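Local coordinates for GDSL-like Lipase (Parabacteroides distasonis, PDB 3P94), which is probably a serine hydrolase of the GDSL (SGNH) family that cleaves ester bonds, possibly acting as a lysophospholipase, at residues 27-31 / 62-66; 43-49 / 192-196; 117-123 / 156-162. All coordinates share one frame. Residue numbers count along the deposited sequence, not the author numbering.

In the fold
The three contacts tie together the alpha/beta/alpha sandwich of a flavodoxin-like SGNH hydrolase, built on one parallel sheet. Interactions 1 and 3 both reach this sheet, their centres about 15 Å apart; interaction 2 lies toward the periphery, its centre about 18 Å from that of interaction 1 and 15 Å from that of interaction 3. Along the chain, 43-49 falls between the partners of interaction 1, and interaction 3 falls wholly between the partners of interaction 2. Phe27 packs on Phe43, Phe44, Phe49 and Val195, while Val195 and Ile194 meet Tyr161 and Val159. Helix 185-202 thus packs on both Phe27 of the inner strand 23-29 and Val159 of the edge strand 157-159.

Interaction 1. Residues 27-31 / 62-66; sequences FMGNS and MLVRF
Strand 27-29, extended, and helix 62-66 form one layer-to-layer contact of the alpha/beta/alpha sandwich: helix 59-71, which connects the parallel strands 49-53 and 75-81, passes over strand 23-29 lying between them. The short segment axes approach to 9.9 Å, with N-to-C directions 145° apart. Gly29 and Met62 are the register pair, CA to CA 7.5 Å. Gly29 is almost fully stretched (phi/psi -176/-170), and after it Asn30 turns the chain into the helix that starts at Ser31. Asn30 is its N-cap, OD1 accepting from the backbone N of Ile32. Ser31, in the family's signature GDSL position, hydrogen-bonds His182 through OG, consistent with the nucleophile of a catalytic triad with Asp179.

The packing is buried and largely apolar. Methionine's long, flexible side chain suits the gap between strand and helix; Met28 and Met62 are both present as selenomethionine, with SE atoms. Met28 (t, p, p) leaves the strand sideways but brings its end to the helix, SE lying 3.9 Å from Met62 CG, while Met28 CG stands 4.5 Å from Phe66 CD1 at the ring edge. Arg65 (t, t, p) curls back toward the strand; its guanidinium offers one face to Met28 SE, 3.3 Å from NH2, with Gly29 O near its plane, 3.4 Å from NH2. The buried charge is met by a salt bridge to Asp69 and by hydrogen bonds to Gln57 and Arg52 O. Met62 (m, t) points at the strand end, and its CE sits 3.8 Å from both Gly29 C and Asn30 CB.

Interaction 2. Residues 43-49 / 192-196; sequences FFIRNNF and EKIVL
A salt bridge joins Arg46 to Glu192: NH2 donates to OE2 at 2.8 Å (N-H...O 162°). Arginine in a p, t, t conformation and an extended t, t glutamate are long enough to meet between helix segments whose axes are 13.2 Å apart. Arg46 NH2 also pairs with Asp40, and Glu192 OE1 with Lys189. Water 1 braces the bridge, accepting from Arg46 NE (2.9 Å) and Asn47 ND2 (3.1 Å) and donating to Glu192 OE2 (2.7 Å). Asn47 ND2 further donates to Phe43 O (2.9 Å), within the weakly bonded helix 43-47, which Asn48, with positive phi, ends in a Schellman motif.

Phe43 (chi1 t) brings CE1 to 3.6 Å from Glu192 CG and CZ to 4.2 Å from Val195 CG1. Leu196 CD2 reaches the Phe49 ring edge, 3.7 Å from CE2, and Asn47 OD1 at 3.4 Å.

The axes of helices 43-47 and 192-196 cross at -33°; nearest CA pairs are Phe43-Glu192 (8.3 Å) and Asn47-Leu196 (8.9 Å). The short helix before edge strand 49-53 thus packs on C-terminal helix 185-202, a charged, water-bridged rim over an aromatic and aliphatic core. Trp36 stacks on Phe43, while Phe27 of strand 23-29 and Tyr161 of helix 161-165 pack against Val195.

Interaction 3. Residues 117-123 / 156-162; sequences VIFCSVL and LTYVDYH
Ser121 joins strand to helix just where both strands end: its short hydroxyl (chi1 p) can both accept, OG from His162 N at 2.9 Å in the first turn of helix 161-165, and donate a weak hydrogen bond, OG to Val159 O at 3.3 Å. Asp160 is the helix N-cap, its side chain capping a backbone N just beyond the segment; OD2 also bonds Ser163 OG.

Upstream, strands 117-120 and 157-159 run parallel, axes 4.7 Å apart at 28°, with Phe119 paired to Tyr158 and Cys120 to Val159. Phe119 N donates to Thr157 O (3.0 Å), Phe119 O accepts from Val159 N (2.8 Å), and Ser121 N donates to Val159 O (2.8 Å) as the last rung. Where the strands splay, water 2 donates to Val117 O (2.7 Å) and accepts from Thr157 N (2.9 Å).

Ile118 CG2 meets Val159 CG2 (3.5 Å) on the face covered, at Val159, by helix 185-202. There Cys120 SG lies 4.6 Å from the Tyr161 ring centroid, obliquely; beyond the strand, Leu123 CD1 is 3.5 Å from Tyr161 CD2. On the other face Phe119, covered by helices 96-112 and 137-153, touches Leu156 CD1 with CE2 (3.9 Å). With helix 137-153 this makes the beta-alpha-beta unit closing one edge of the flavodoxin-like sheet.

Interaction 1. Residues 27-31 / 62-66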
loop_
_atom_site.group_PDB
_atom_site.type_symbol
_atom_site.label_atom_id
_atom_site.label_comp_id
_atom_site.label_asym_id
_atom_site.label_seq_id
_atom_site.Cartn_x
_atom_site.Cartn_y
_atom_site.Cartn_z
ATOM N N PHE A 27 -4.089 2.004 -7.186
ATOM C CA PHE A 27 -3.563 2.074 -5.820
ATOM C C PHE A 27 -3.868 0.741 -5.145
ATOM O O PHE A 27 -5.036 0.426 -4.882
ATOM C CB PHE A 27 -4.164 3.259 -5.028
ATOM C CG PHE A 27 -3.491 4.600 -5.256
ATOM C CD1 PHE A 27 -3.454 5.171 -6.520
ATOM C CD2 PHE A 27 -2.936 5.308 -4.195
ATOM C CE1 PHE A 27 -2.821 6.397 -6.728
ATOM C CE2 PHE A 27 -2.334 6.547 -4.395
ATOM C CZ PHE A 27 -2.289 7.090 -5.659
HETATM N N MSE A 28 -2.818 -0.055 -4.922
HETATM C CA MSE A 28 -2.894 -1.367 -4.272
HETATM C C MSE A 28 -2.518 -1.168 -2.801
HETATM O O MSE A 28 -1.493 -0.538 -2.490
HETATM C CB MSE A 28 -1.950 -2.353 -5.029
HETATM C CG MSE A 28 -1.788 -3.727 -4.400
HETATM SE SE MSE A 28 -3.498 -4.618 -3.988
HETATM C CE MSE A 28 -4.379 -4.473 -5.589
ATOM N N GLY A 29 -3.367 -1.656 -1.902
ATOM C CA GLY A 29 -3.088 -1.508 -0.489
ATOM C C GLY A 29 -4.037 -2.166 0.486
ATOM O O GLY A 29 -4.900 -2.981 0.132
ATOM N N ASN A 30 -3.837 -1.803 1.739
ATOM C CA ASN A 30 -4.548 -2.301 2.908
ATOM C C ASN A 30 -5.560 -1.259 3.424
ATOM O O ASN A 30 -6.155 -0.534 2.620
ATOM C CB ASN A 30 -3.521 -2.674 3.980
ATOM C CG ASN A 30 -2.493 -1.596 4.296
ATOM O OD1 ASN A 30 -2.788 -0.386 4.387
ATOM N ND2 ASN A 30 -1.264 -2.022 4.495
ATOM N N SER A 31 -5.748 -1.197 4.765
ATOM C CA SER A 31 -6.684 -0.285 5.433
ATOM C C SER A 31 -6.315 1.197 5.226
ATOM O O SER A 31 -7.201 2.056 5.225
ATOM C CB SER A 31 -6.774 -0.605 6.924
ATOM O OG SER A 31 -5.496 -0.873 7.481
HETATM N N MSE A 62 -2.598 -9.729 -1.103
HETATM C CA MSE A 62 -2.342 -8.786 -2.170
HETATM C C MSE A 62 -1.637 -9.434 -3.355
HETATM O O MSE A 62 -2.038 -9.183 -4.501
HETATM C CB MSE A 62 -1.544 -7.608 -1.621
HETATM C CG MSE A 62 -2.397 -6.664 -0.832
HETATM SE SE MSE A 62 -1.310 -5.149 -0.372
HETATM C CE MSE A 62 -1.851 -5.072 1.535
ATOM N N LEU A 63 -0.627 -10.288 -3.102
ATOM C CA LEU A 63 0.082 -10.997 -4.179
ATOM C C LEU A 63 -0.904 -11.908 -4.953
ATOM O O LEU A 63 -0.841 -11.977 -6.183
ATOM C CB LEU A 63 1.267 -11.819 -3.614
ATOM C CG LEU A 63 2.036 -12.716 -4.608
ATOM C CD1 LEU A 63 2.614 -11.904 -5.785
ATOM C CD2 LEU A 63 3.146 -13.480 -3.912
ATOM N N VAL A 64 -1.833 -12.561 -4.241
ATOM C CA VAL A 64 -2.835 -13.445 -4.850
ATOM C C VAL A 64 -3.919 -12.607 -5.603
ATOM O O VAL A 64 -4.304 -12.963 -6.715
ATOM C CB VAL A 64 -3.442 -14.403 -3.792
ATOM C CG1 VAL A 64 -4.689 -15.121 -4.318
ATOM C CG2 VAL A 64 -2.396 -15.422 -3.346
ATOM N N ARG A 65 -4.358 -11.491 -5.022
ATOM C CA ARG A 65 -5.364 -10.577 -5.594
ATOM C C ARG A 65 -4.802 -9.720 -6.759
ATOM O O ARG A 65 -5.575 -9.168 -7.549
ATOM C CB ARG A 65 -5.847 -9.652 -4.458
ATOM C CG ARG A 65 -7.021 -8.787 -4.806
ATOM C CD ARG A 65 -7.684 -8.221 -3.587
ATOM N NE ARG A 65 -6.831 -7.371 -2.737
ATOM C CZ ARG A 65 -6.672 -6.058 -2.883
ATOM N NH1 ARG A 65 -7.187 -5.432 -3.932
ATOM N NH2 ARG A 65 -5.984 -5.365 -1.989
ATOM N N PHE A 66 -3.459 -9.594 -6.842
ATOM C CA PHE A 66 -2.718 -8.766 -7.796
ATOM C C PHE A 66 -3.145 -8.942 -9.248
ATOM O O PHE A 66 -3.241 -7.952 -9.969
ATOM C CB PHE A 66 -1.202 -9.031 -7.679
ATOM C CG PHE A 66 -0.336 -7.867 -8.094
ATOM C CD1 PHE A 66 -0.179 -6.762 -7.257
ATOM C CD2 PHE A 66 0.342 -7.883 -9.303
ATOM C CE1 PHE A 66 0.621 -5.682 -7.638
ATOM C CE2 PHE A 66 1.148 -6.803 -9.681
ATOM C CZ PHE A 66 1.283 -5.714 -8.844
#

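Interaction 2. Residues 43-49 / 192-196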
loop_
_atom_site.group_PDB
_atom_site.type_symbol
_atom_site.label_atom_id
_atom_site.label_comp_id
_atom_site.label_asym_id
_atom_site.label_seq_id
_atom_site.Cartn_x
_atom_site.Cartn_y
_atom_site.Cartn_z
ATOM N N PHE A 43 -10.577 12.001 -4.254
ATOM C CA PHE A 43 -9.124 11.879 -4.501
ATOM C C PHE A 43 -8.797 11.007 -5.722
ATOM O O PHE A 43 -7.978 11.395 -6.560
ATOM C CB PHE A 43 -8.348 11.351 -3.272
ATOM C CG PHE A 43 -6.909 10.996 -3.579
ATOM C CD1 PHE A 43 -6.005 11.972 -3.985
ATOM C CD2 PHE A 43 -6.476 9.674 -3.529
ATOM C CE1 PHE A 43 -4.687 11.634 -4.309
ATOM C CE2 PHE A 43 -5.158 9.337 -3.860
ATOM C CZ PHE A 43 -4.275 10.317 -4.247
ATOM N N PHE A 44 -9.377 9.815 -5.781
ATOM C CA PHE A 44 -9.077 8.899 -6.874
ATOM C C PHE A 44 -9.733 9.363 -8.175
ATOM O O PHE A 44 -9.060 9.400 -9.194
ATOM C CB PHE A 44 -9.496 7.466 -6.517
ATOM C CG PHE A 44 -8.795 6.947 -5.284
ATOM C CD1 PHE A 44 -7.492 6.466 -5.354
ATOM C CD2 PHE A 44 -9.425 6.977 -4.040
ATOM C CE1 PHE A 44 -6.839 5.992 -4.210
ATOM C CE2 PHE A 44 -8.757 6.524 -2.889
ATOM C CZ PHE A 44 -7.470 6.033 -2.987
ATOM N N ILE A 45 -11.023 9.738 -8.131
ATOM C CA ILE A 45 -11.794 10.148 -9.306
ATOM C C ILE A 45 -11.191 11.401 -9.985
ATOM O O ILE A 45 -11.076 11.397 -11.204
ATOM C CB ILE A 45 -13.297 10.337 -8.916
ATOM C CG1 ILE A 45 -14.037 8.986 -8.783
ATOM C CG2 ILE A 45 -14.025 11.292 -9.815
ATOM C CD1 ILE A 45 -15.142 8.973 -7.624
ATOM N N ARG A 46 -10.803 12.451 -9.224
ATOM C CA ARG A 46 -10.267 13.692 -9.831
ATOM C C ARG A 46 -8.894 13.499 -10.494
ATOM O O ARG A 46 -8.513 14.282 -11.361
ATOM C CB ARG A 46 -10.215 14.850 -8.823
ATOM C CG ARG A 46 -9.188 14.719 -7.685
ATOM C CD ARG A 46 -9.448 15.791 -6.641
ATOM N NE ARG A 46 -8.465 15.757 -5.557
ATOM C CZ ARG A 46 -8.755 15.485 -4.291
ATOM N NH1 ARG A 46 -10.007 15.220 -3.930
ATOM N NH2 ARG A 46 -7.799 15.478 -3.374
ATOM N N ASN A 47 -8.175 12.436 -10.122
ATOM C CA ASN A 47 -6.866 12.149 -10.692
ATOM C C ASN A 47 -6.889 10.959 -11.659
ATOM O O ASN A 47 -5.845 10.615 -12.223
ATOM C CB ASN A 47 -5.902 11.870 -9.564
ATOM C CG ASN A 47 -5.520 13.084 -8.782
ATOM O OD1 ASN A 47 -4.859 13.985 -9.295
ATOM N ND2 ASN A 47 -5.900 13.118 -7.513
ATOM N N ASN A 48 -8.068 10.335 -11.850
ATOM C CA ASN A 48 -8.270 9.145 -12.672
ATOM C C ASN A 48 -7.407 7.995 -12.118
ATOM O O ASN A 48 -6.669 7.343 -12.847
ATOM C CB ASN A 48 -8.015 9.411 -14.179
ATOM C CG ASN A 48 -8.401 8.270 -15.105
ATOM O OD1 ASN A 48 -9.296 7.460 -14.814
ATOM N ND2 ASN A 48 -7.708 8.173 -16.238
ATOM N N PHE A 49 -7.486 7.782 -10.800
ATOM C CA PHE A 49 -6.809 6.685 -10.110
ATOM C C PHE A 49 -7.835 5.612 -9.765
ATOM O O PHE A 49 -9.003 5.936 -9.527
ATOM C CB PHE A 49 -6.084 7.167 -8.831
ATOM C CG PHE A 49 -4.982 8.195 -8.984
ATOM C CD1 PHE A 49 -4.278 8.318 -10.179
ATOM C CD2 PHE A 49 -4.606 8.998 -7.912
ATOM C CE1 PHE A 49 -3.242 9.249 -10.307
ATOM C CE2 PHE A 49 -3.561 9.922 -8.038
ATOM C CZ PHE A 49 -2.892 10.046 -9.237
ATOM N N GLU A 192 -1.045 12.752 -0.199
ATOM C CA GLU A 192 -1.530 13.176 -1.507
ATOM C C GLU A 192 -0.470 14.011 -2.249
ATOM O O GLU A 192 -0.199 13.717 -3.411
ATOM C CB GLU A 192 -2.846 13.958 -1.359
ATOM C CG GLU A 192 -3.351 14.593 -2.648
ATOM C CD GLU A 192 -4.660 15.357 -2.557
ATOM O OE1 GLU A 192 -5.334 15.293 -1.503
ATOM O OE2 GLU A 192 -5.019 16.009 -3.562
ATOM N N LYS A 193 0.132 15.016 -1.576
ATOM C CA LYS A 193 1.144 15.900 -2.150
ATOM C C LYS A 193 2.367 15.111 -2.619
ATOM O O LYS A 193 2.804 15.303 -3.747
ATOM C CB LYS A 193 1.546 16.991 -1.134
ATOM C CG LYS A 193 2.471 18.058 -1.702
ATOM C CD LYS A 193 2.814 19.097 -0.662
ATOM N N ILE A 194 2.876 14.191 -1.782
ATOM C CA ILE A 194 4.066 13.385 -2.071
ATOM C C ILE A 194 3.811 12.372 -3.212
ATOM O O ILE A 194 4.637 12.264 -4.120
ATOM C CB ILE A 194 4.551 12.671 -0.773
ATOM C CG1 ILE A 194 4.956 13.709 0.301
ATOM C CG2 ILE A 194 5.723 11.702 -1.064
ATOM C CD1 ILE A 194 5.009 13.164 1.680
ATOM N N VAL A 195 2.685 11.635 -3.164
ATOM C CA VAL A 195 2.394 10.614 -4.176
ATOM C C VAL A 195 2.058 11.256 -5.534
ATOM O O VAL A 195 2.428 10.688 -6.559
ATOM C CB VAL A 195 1.322 9.585 -3.708
ATOM C CG1 VAL A 195 -0.109 10.142 -3.761
ATOM C CG2 VAL A 195 1.434 8.276 -4.479
ATOM N N LEU A 196 1.397 12.436 -5.551
ATOM C CA LEU A 196 1.082 13.099 -6.819
ATOM C C LEU A 196 2.364 13.522 -7.540
ATOM O O LEU A 196 2.452 13.365 -8.752
ATOM C CB LEU A 196 0.160 14.311 -6.636
ATOM C CG LEU A 196 -1.335 14.020 -6.395
ATOM C CD1 LEU A 196 -2.070 15.302 -6.113
ATOM C CD2 LEU A 196 -1.976 13.285 -7.575
HETATM O O HOH W 1 -5.640 15.872 -6.159
#

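Interaction 3. Residues 117-123 / 156-162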
loop_
_atom_site.group_PDB
_atom_site.type_symbol
_atom_site.label_atom_id
_atom_site.label_comp_id
_atom_site.label_asym_id
_atom_site.label_seq_id
_atom_site.Cartn_x
_atom_site.Cartn_y
_atom_site.Cartn_z
ATOM N N VAL A 117 6.145 0.125 -11.359
ATOM C CA VAL A 117 5.874 -0.003 -9.920
ATOM C C VAL A 117 6.344 1.241 -9.170
ATOM O O VAL A 117 7.512 1.635 -9.259
ATOM C CB VAL A 117 6.493 -1.277 -9.294
ATOM C CG1 VAL A 117 6.265 -1.321 -7.781
ATOM C CG2 VAL A 117 5.927 -2.530 -9.949
ATOM N N ILE A 118 5.434 1.801 -8.370
ATOM C CA ILE A 118 5.714 2.904 -7.470
ATOM C C ILE A 118 5.559 2.337 -6.058
ATOM O O ILE A 118 4.448 2.027 -5.637
ATOM C CB ILE A 118 4.818 4.140 -7.746
ATOM C CG1 ILE A 118 5.144 4.754 -9.133
ATOM C CG2 ILE A 118 4.979 5.174 -6.633
ATOM C CD1 ILE A 118 4.057 5.664 -9.708
ATOM N N PHE A 119 6.681 2.139 -5.358
ATOM C CA PHE A 119 6.662 1.608 -4.001
ATOM C C PHE A 119 6.549 2.729 -2.989
ATOM O O PHE A 119 7.216 3.756 -3.130
ATOM C CB PHE A 119 7.934 0.782 -3.713
ATOM C CG PHE A 119 7.837 -0.689 -4.041
ATOM C CD1 PHE A 119 6.890 -1.495 -3.421
ATOM C CD2 PHE A 119 8.736 -1.282 -4.920
ATOM C CE1 PHE A 119 6.800 -2.859 -3.730
ATOM C CE2 PHE A 119 8.652 -2.650 -5.215
ATOM C CZ PHE A 119 7.684 -3.426 -4.620
ATOM N N CYS A 120 5.716 2.522 -1.951
ATOM C CA CYS A 120 5.537 3.480 -0.863
ATOM C C CYS A 120 6.147 2.947 0.406
ATOM O O CYS A 120 5.969 1.775 0.735
ATOM C CB CYS A 120 4.059 3.793 -0.644
ATOM S SG CYS A 120 3.224 4.487 -2.090
ATOM N N SER A 121 6.777 3.844 1.174
ATOM C CA SER A 121 7.294 3.537 2.500
ATOM C C SER A 121 6.136 3.141 3.378
ATOM O O SER A 121 5.110 3.828 3.356
ATOM C CB SER A 121 7.953 4.781 3.096
ATOM O OG SER A 121 6.974 5.779 3.350
ATOM N N VAL A 122 6.288 2.068 4.161
ATOM C CA VAL A 122 5.271 1.683 5.139
ATOM C C VAL A 122 5.199 2.864 6.120
ATOM O O VAL A 122 6.241 3.436 6.469
ATOM C CB VAL A 122 5.599 0.322 5.819
ATOM C CG1 VAL A 122 4.584 -0.019 6.909
ATOM C CG2 VAL A 122 5.663 -0.804 4.786
ATOM N N LEU A 123 3.976 3.286 6.485
ATOM C CA LEU A 123 3.795 4.425 7.379
ATOM C C LEU A 123 4.372 4.144 8.784
ATOM O O LEU A 123 4.417 2.982 9.217
ATOM C CB LEU A 123 2.312 4.803 7.481
ATOM C CG LEU A 123 1.817 5.954 6.597
ATOM C CD1 LEU A 123 2.093 5.706 5.122
ATOM C CD2 LEU A 123 0.334 6.199 6.800
ATOM N N LEU A 156 12.965 1.840 -9.790
ATOM C CA LEU A 156 11.576 2.064 -9.392
ATOM C C LEU A 156 11.489 3.302 -8.505
ATOM O O LEU A 156 12.436 3.604 -7.778
ATOM C CB LEU A 156 10.987 0.832 -8.665
ATOM C CG LEU A 156 11.172 -0.554 -9.311
ATOM C CD1 LEU A 156 10.628 -1.642 -8.401
ATOM C CD2 LEU A 156 10.516 -0.633 -10.694
ATOM N N THR A 157 10.367 4.022 -8.572
ATOM C CA THR A 157 10.138 5.219 -7.761
ATOM C C THR A 157 9.802 4.798 -6.313
ATOM O O THR A 157 9.001 3.878 -6.115
ATOM C CB THR A 157 9.001 6.061 -8.388
ATOM O OG1 THR A 157 9.404 6.479 -9.690
ATOM C CG2 THR A 157 8.629 7.284 -7.545
ATOM N N TYR A 158 10.420 5.469 -5.316
ATOM C CA TYR A 158 10.144 5.221 -3.898
ATOM C C TYR A 158 9.462 6.462 -3.309
ATOM O O TYR A 158 9.976 7.572 -3.446
ATOM C CB TYR A 158 11.430 4.858 -3.130
ATOM C CG TYR A 158 11.225 4.583 -1.650
ATOM C CD1 TYR A 158 10.683 3.376 -1.212
ATOM C CD2 TYR A 158 11.631 5.506 -0.685
ATOM C CE1 TYR A 158 10.513 3.110 0.148
ATOM C CE2 TYR A 158 11.482 5.246 0.676
ATOM C CZ TYR A 158 10.927 4.045 1.088
ATOM O OH TYR A 158 10.801 3.783 2.429
ATOM N N VAL A 159 8.283 6.276 -2.711
ATOM C CA VAL A 159 7.485 7.348 -2.114
ATOM C C VAL A 159 7.740 7.319 -0.612
ATOM O O VAL A 159 7.298 6.387 0.073
ATOM C CB VAL A 159 5.979 7.196 -2.482
ATOM C CG1 VAL A 159 5.112 8.209 -1.754
ATOM C CG2 VAL A 159 5.767 7.312 -3.982
ATOM N N ASP A 160 8.463 8.328 -0.102
ATOM C CA ASP A 160 8.816 8.365 1.309
ATOM C C ASP A 160 7.790 9.134 2.165
ATOM O O ASP A 160 8.039 10.259 2.639
ATOM C CB ASP A 160 10.232 8.920 1.509
ATOM C CG ASP A 160 10.838 8.664 2.884
ATOM O OD1 ASP A 160 10.170 8.017 3.723
ATOM O OD2 ASP A 160 11.985 9.080 3.108
ATOM N N TYR A 161 6.666 8.465 2.444
ATOM C CA TYR A 161 5.665 9.001 3.365
ATOM C C TYR A 161 6.221 9.068 4.783
ATOM O O TYR A 161 5.929 10.009 5.519
ATOM C CB TYR A 161 4.429 8.085 3.416
ATOM C CG TYR A 161 3.592 7.942 2.168
ATOM C CD1 TYR A 161 3.266 9.051 1.395
ATOM C CD2 TYR A 161 2.980 6.731 1.857
ATOM C CE1 TYR A 161 2.414 8.939 0.296
ATOM C CE2 TYR A 161 2.122 6.610 0.770
ATOM C CZ TYR A 161 1.838 7.717 -0.006
ATOM O OH TYR A 161 0.995 7.590 -1.076
ATOM N N HIS A 162 6.963 8.010 5.176
ATOM C CA HIS A 162 7.501 7.770 6.520
ATOM C C HIS A 162 8.316 8.952 7.065
ATOM O O HIS A 162 8.014 9.412 8.168
ATOM C CB HIS A 162 8.346 6.471 6.540
ATOM C CG HIS A 162 8.676 5.992 7.925
ATOM N ND1 HIS A 162 9.664 6.597 8.684
ATOM C CD2 HIS A 162 8.131 4.982 8.647
ATOM C CE1 HIS A 162 9.682 5.947 9.841
ATOM N NE2 HIS A 162 8.787 4.962 9.865
HETATM O O HOH W 2 8.595 3.611 -10.795
#